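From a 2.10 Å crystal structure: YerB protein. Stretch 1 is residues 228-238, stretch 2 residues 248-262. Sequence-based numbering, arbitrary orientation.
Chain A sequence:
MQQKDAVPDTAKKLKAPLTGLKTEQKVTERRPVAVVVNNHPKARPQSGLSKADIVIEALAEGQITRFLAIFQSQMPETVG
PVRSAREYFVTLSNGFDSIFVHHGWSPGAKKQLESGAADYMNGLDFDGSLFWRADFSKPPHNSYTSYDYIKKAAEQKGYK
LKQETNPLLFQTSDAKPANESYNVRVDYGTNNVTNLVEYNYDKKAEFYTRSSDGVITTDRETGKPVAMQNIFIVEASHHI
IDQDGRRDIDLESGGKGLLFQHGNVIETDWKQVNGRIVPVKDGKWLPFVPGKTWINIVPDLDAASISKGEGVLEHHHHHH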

# COMPACT_ATOMS: atom_id res chain seq x y z
N MSE A 228 -1.74 -3.18 12.08
CA MSE A 228 -1.68 -1.77 11.76
C MSE A 228 -2.52 -0.99 12.78
O MSE A 228 -3.31 -1.58 13.52
CB MSE A 228 -2.16 -1.52 10.32
CG MSE A 228 -3.62 -1.79 10.01
SE MSE A 228 -4.17 -3.61 9.55
CE MSE A 228 -2.51 -4.39 8.94
N GLN A 229 -2.32 0.32 12.84
CA GLN A 229 -3.04 1.14 13.80
C GLN A 229 -4.05 2.11 13.19
O GLN A 229 -4.70 2.85 13.91
CB GLN A 229 -2.04 1.92 14.66
CG GLN A 229 -1.36 1.08 15.74
CD GLN A 229 -0.32 0.12 15.20
OE1 GLN A 229 0.07 -0.84 15.88
NE2 GLN A 229 0.14 0.35 13.98
N ASN A 230 -4.17 2.09 11.86
CA ASN A 230 -5.12 2.95 11.16
C ASN A 230 -5.69 2.27 9.92
O ASN A 230 -4.95 1.66 9.14
CB ASN A 230 -4.47 4.28 10.70
CG ASN A 230 -3.63 4.95 11.78
OD1 ASN A 230 -2.51 4.53 12.06
ND2 ASN A 230 -4.17 5.99 12.39
N ILE A 231 -7.01 2.34 9.75
CA ILE A 231 -7.65 1.78 8.57
C ILE A 231 -8.31 3.00 7.92
O ILE A 231 -9.21 3.64 8.51
CB ILE A 231 -8.75 0.74 8.88
CG1 ILE A 231 -8.30 -0.27 9.95
CG2 ILE A 231 -9.12 0.02 7.58
CD1 ILE A 231 -7.06 -1.09 9.61
N PHE A 232 -7.87 3.31 6.71
CA PHE A 232 -8.36 4.46 5.99
C PHE A 232 -9.04 4.03 4.69
O PHE A 232 -8.36 3.68 3.71
CB PHE A 232 -7.17 5.38 5.70
CG PHE A 232 -7.54 6.69 5.08
CD1 PHE A 232 -8.85 7.18 5.16
CD2 PHE A 232 -6.57 7.47 4.46
CE1 PHE A 232 -9.17 8.42 4.62
CE2 PHE A 232 -6.88 8.72 3.92
CZ PHE A 232 -8.19 9.19 4.01
N ILE A 233 -10.37 4.04 4.69
CA ILE A 233 -11.14 3.64 3.52
C ILE A 233 -11.42 4.88 2.70
O ILE A 233 -12.06 5.81 3.17
CB ILE A 233 -12.46 2.94 3.95
CG1 ILE A 233 -12.12 1.72 4.82
CG2 ILE A 233 -13.28 2.50 2.72
CD1 ILE A 233 -13.30 1.04 5.46
N VAL A 234 -10.92 4.88 1.46
CA VAL A 234 -11.08 6.02 0.57
C VAL A 234 -11.97 5.74 -0.65
O VAL A 234 -11.79 4.73 -1.33
CB VAL A 234 -9.68 6.51 0.11
CG1 VAL A 234 -9.79 7.51 -1.02
CG2 VAL A 234 -8.95 7.14 1.29
N GLU A 235 -12.93 6.63 -0.90
CA GLU A 235 -13.84 6.48 -2.03
C GLU A 235 -13.37 7.33 -3.19
O GLU A 235 -13.41 8.56 -3.13
CB GLU A 235 -15.26 6.91 -1.66
CG GLU A 235 -16.28 6.64 -2.78
CD GLU A 235 -17.71 6.93 -2.36
OE1 GLU A 235 -18.08 8.12 -2.21
OE2 GLU A 235 -18.48 5.96 -2.18
N ALA A 236 -12.95 6.67 -4.26
CA ALA A 236 -12.44 7.37 -5.43
C ALA A 236 -13.12 6.87 -6.70
O ALA A 236 -13.42 5.68 -6.83
CB ALA A 236 -10.94 7.15 -5.53
N SER A 237 -13.36 7.79 -7.64
CA SER A 237 -14.01 7.44 -8.90
C SER A 237 -13.16 6.54 -9.77
O SER A 237 -12.03 6.88 -10.12
CB SER A 237 -14.34 8.70 -9.69
OG SER A 237 -15.13 9.59 -8.93
N HIS A 238 -13.72 5.38 -10.10
CA HIS A 238 -13.06 4.42 -10.96
C HIS A 238 -13.71 4.66 -12.33
O HIS A 238 -14.93 4.72 -12.43
CB HIS A 238 -13.33 2.99 -10.48
CG HIS A 238 -12.61 2.64 -9.21
ND1 HIS A 238 -12.60 3.46 -8.10
CD2 HIS A 238 -11.87 1.56 -8.88
CE1 HIS A 238 -11.88 2.90 -7.15
NE2 HIS A 238 -11.42 1.75 -7.60
N ASP A 248 -9.07 3.62 -14.52
CA ASP A 248 -8.20 4.52 -13.79
C ASP A 248 -8.96 4.90 -12.53
O ASP A 248 -10.14 4.57 -12.39
CB ASP A 248 -7.90 5.76 -14.64
CG ASP A 248 -6.83 6.64 -14.02
OD1 ASP A 248 -5.83 6.10 -13.52
OD2 ASP A 248 -6.99 7.88 -14.06
N ILE A 249 -8.27 5.56 -11.61
CA ILE A 249 -8.89 5.99 -10.36
C ILE A 249 -8.55 7.45 -10.10
O ILE A 249 -7.39 7.81 -9.90
CB ILE A 249 -8.40 5.12 -9.17
CG1 ILE A 249 -8.79 3.66 -9.41
CG2 ILE A 249 -9.01 5.62 -7.88
CD1 ILE A 249 -8.34 2.71 -8.31
N ASP A 250 -9.58 8.29 -10.12
CA ASP A 250 -9.39 9.71 -9.89
C ASP A 250 -9.01 9.94 -8.43
O ASP A 250 -9.85 9.86 -7.54
CB ASP A 250 -10.67 10.47 -10.22
CG ASP A 250 -10.52 11.97 -10.07
OD1 ASP A 250 -11.47 12.71 -10.39
OD2 ASP A 250 -9.44 12.42 -9.61
N LEU A 251 -7.73 10.21 -8.21
CA LEU A 251 -7.20 10.45 -6.87
C LEU A 251 -6.91 11.92 -6.64
O LEU A 251 -6.12 12.27 -5.78
CB LEU A 251 -5.90 9.67 -6.67
CG LEU A 251 -6.02 8.15 -6.60
CD1 LEU A 251 -4.62 7.54 -6.50
CD2 LEU A 251 -6.87 7.77 -5.40
N GLU A 252 -7.57 12.79 -7.40
CA GLU A 252 -7.33 14.22 -7.27
C GLU A 252 -8.59 15.02 -6.94
O GLU A 252 -8.52 16.05 -6.25
CB GLU A 252 -6.70 14.74 -8.56
CG GLU A 252 -5.89 16.01 -8.41
CD GLU A 252 -5.03 16.27 -9.63
OE1 GLU A 252 -4.24 17.25 -9.62
OE2 GLU A 252 -5.15 15.50 -10.61
N SER A 253 -9.73 14.54 -7.40
CA SER A 253 -11.01 15.22 -7.18
C SER A 253 -11.45 15.26 -5.72
O SER A 253 -12.37 16.01 -5.37
CB SER A 253 -12.10 14.55 -8.01
OG SER A 253 -13.37 15.17 -7.81
N GLY A 254 -10.81 14.47 -4.86
CA GLY A 254 -11.19 14.45 -3.46
C GLY A 254 -12.49 13.68 -3.32
O GLY A 254 -13.06 13.25 -4.31
N GLY A 255 -12.96 13.50 -2.09
CA GLY A 255 -14.19 12.76 -1.90
C GLY A 255 -14.41 12.35 -0.46
O GLY A 255 -13.88 12.99 0.45
N LYS A 256 -15.17 11.29 -0.24
CA LYS A 256 -15.45 10.84 1.11
C LYS A 256 -14.72 9.57 1.53
O LYS A 256 -14.16 8.86 0.70
CB LYS A 256 -16.95 10.65 1.28
CG LYS A 256 -17.60 9.85 0.17
CD LYS A 256 -19.12 9.90 0.27
CE LYS A 256 -19.66 11.30 0.04
NZ LYS A 256 -19.12 12.32 1.00
N GLY A 257 -14.73 9.31 2.83
CA GLY A 257 -14.07 8.12 3.34
C GLY A 257 -14.34 7.87 4.81
O GLY A 257 -15.02 8.64 5.46
N LEU A 258 -13.79 6.76 5.30
CA LEU A 258 -13.94 6.34 6.69
C LEU A 258 -12.58 6.12 7.31
O LEU A 258 -11.67 5.59 6.68
CB LEU A 258 -14.73 5.02 6.74
CG LEU A 258 -16.25 5.03 6.60
CD1 LEU A 258 -16.77 6.29 5.92
CD2 LEU A 258 -16.64 3.80 5.83
N LEU A 259 -12.44 6.50 8.57
CA LEU A 259 -11.19 6.34 9.28
C LEU A 259 -11.40 5.57 10.57
O LEU A 259 -12.18 5.99 11.43
CB LEU A 259 -10.59 7.72 9.58
CG LEU A 259 -9.22 7.75 10.24
CD1 LEU A 259 -8.16 7.06 9.33
CD2 LEU A 259 -8.84 9.19 10.51
N PHE A 260 -10.73 4.43 10.69
CA PHE A 260 -10.83 3.57 11.87
C PHE A 260 -9.52 3.51 12.63
O PHE A 260 -8.50 3.05 12.11
CB PHE A 260 -11.20 2.14 11.49
CG PHE A 260 -12.47 2.02 10.72
CD1 PHE A 260 -12.52 2.37 9.37
CD2 PHE A 260 -13.63 1.54 11.33
CE1 PHE A 260 -13.71 2.25 8.65
CE2 PHE A 260 -14.82 1.42 10.62
CZ PHE A 260 -14.86 1.77 9.28
N GLN A 261 -9.57 3.95 13.88
CA GLN A 261 -8.41 3.94 14.76
C GLN A 261 -8.92 3.79 16.19
O GLN A 261 -9.95 4.35 16.55
CB GLN A 261 -7.61 5.23 14.58
CG GLN A 261 -8.45 6.42 14.16
CD GLN A 261 -7.67 7.72 14.05
OE1 GLN A 261 -6.66 7.81 13.34
NE2 GLN A 261 -8.14 8.74 14.74
N HIS A 262 -8.21 3.02 17.01
CA HIS A 262 -8.61 2.81 18.40
C HIS A 262 -10.03 2.26 18.53
O HIS A 262 -10.79 2.68 19.40
CB HIS A 262 -8.51 4.12 19.18
CG HIS A 262 -7.10 4.57 19.41
ND1 HIS A 262 -6.77 5.89 19.61
CD2 HIS A 262 -5.94 3.87 19.47
CE1 HIS A 262 -5.46 5.99 19.79
NE2 HIS A 262 -4.93 4.78 19.71
O HOH W 1 -5.42 2.38 16.39
O HOH W 2 -15.80 9.98 -3.19
O HOH W 3 -14.39 12.44 -9.51
O HOH W 4 -12.49 10.34 -7.35

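How do the two backbones meet? Strand 230-235 runs antiparallel to strand 255-261, with 166° between their directions and a closest approach of 4.7 Å between axes. Ile231 and Phe260 exchange a reciprocal pair of hydrogen bonds, Ile231 N to Phe260 O at 2.9 Å and Phe260 N to Ile231 O at 2.8 Å. Two residues on, the pattern repeats: Ile233 N donates to Leu258 O at 2.8 Å and Leu258 N to Ile233 O at 2.9 Å. Between these pairs lies the non-hydrogen-bonded pair Phe232 and Leu259, where the backbones close in enough for the CA of Leu259 to approach Ile231 O at 3.4 Å, a CA-H...O contact.

What happens to the ladder beyond Ile233? Glu235 N still donates to Lys256 O at 3.0 Å, but the return bond is replaced by water 2, which donates to Glu235 O (2.8 Å) and accepts from Lys256 N (3.3 Å). Further along, Asp250 N reaches Ser237 O at 2.8 Å, while water 4 bridges the other side of that pair, accepting from Ser237 N and donating to Asp250 O, each at 2.7 Å. At the far end of the contact, water 1 joins Gln229 O (2.6 Å) to His262 N (2.9 Å).

Why does glycine suit position 257? A CB placed on Gly257 would lie only 2.5 Å from Ile233 O, a clash, so Ile233 O leaves no room for a side chain there; Gly257 CA and Val234 CA are 4.6 Å apart. Gly255 has a different constraint: its backbone angles would jam a CB against the carbonyl oxygen of the preceding residue.

Which side chains pack across the strands? On one face, Ile231, Ile233, Leu258 and Phe260 form an apolar cluster. Ile233 is in m at chi1 and t at chi2, and its CD1 comes within 3.4 Å of Phe260 CE1; the CB atoms of Ile231 and Phe260 are 3.8 Å apart. Phe232 and Leu259 share the other face, with Phe232 CB 4.1 Å from Leu259 CD1.

How does the His238 end hold together? Ile249 lies over one face of the His238 ring, its CG1 3.7 Å from the ring centroid and only 9° off the normal, a CH-pi contact. The ring is also tied to its own stretch, because His238 ND1 donates to Ala236 O at 2.7 Å. Ala236 points toward the opposing stretch, bringing its CB within 3.4 Å of Ile249 CG2, so Ile249 touches both residues.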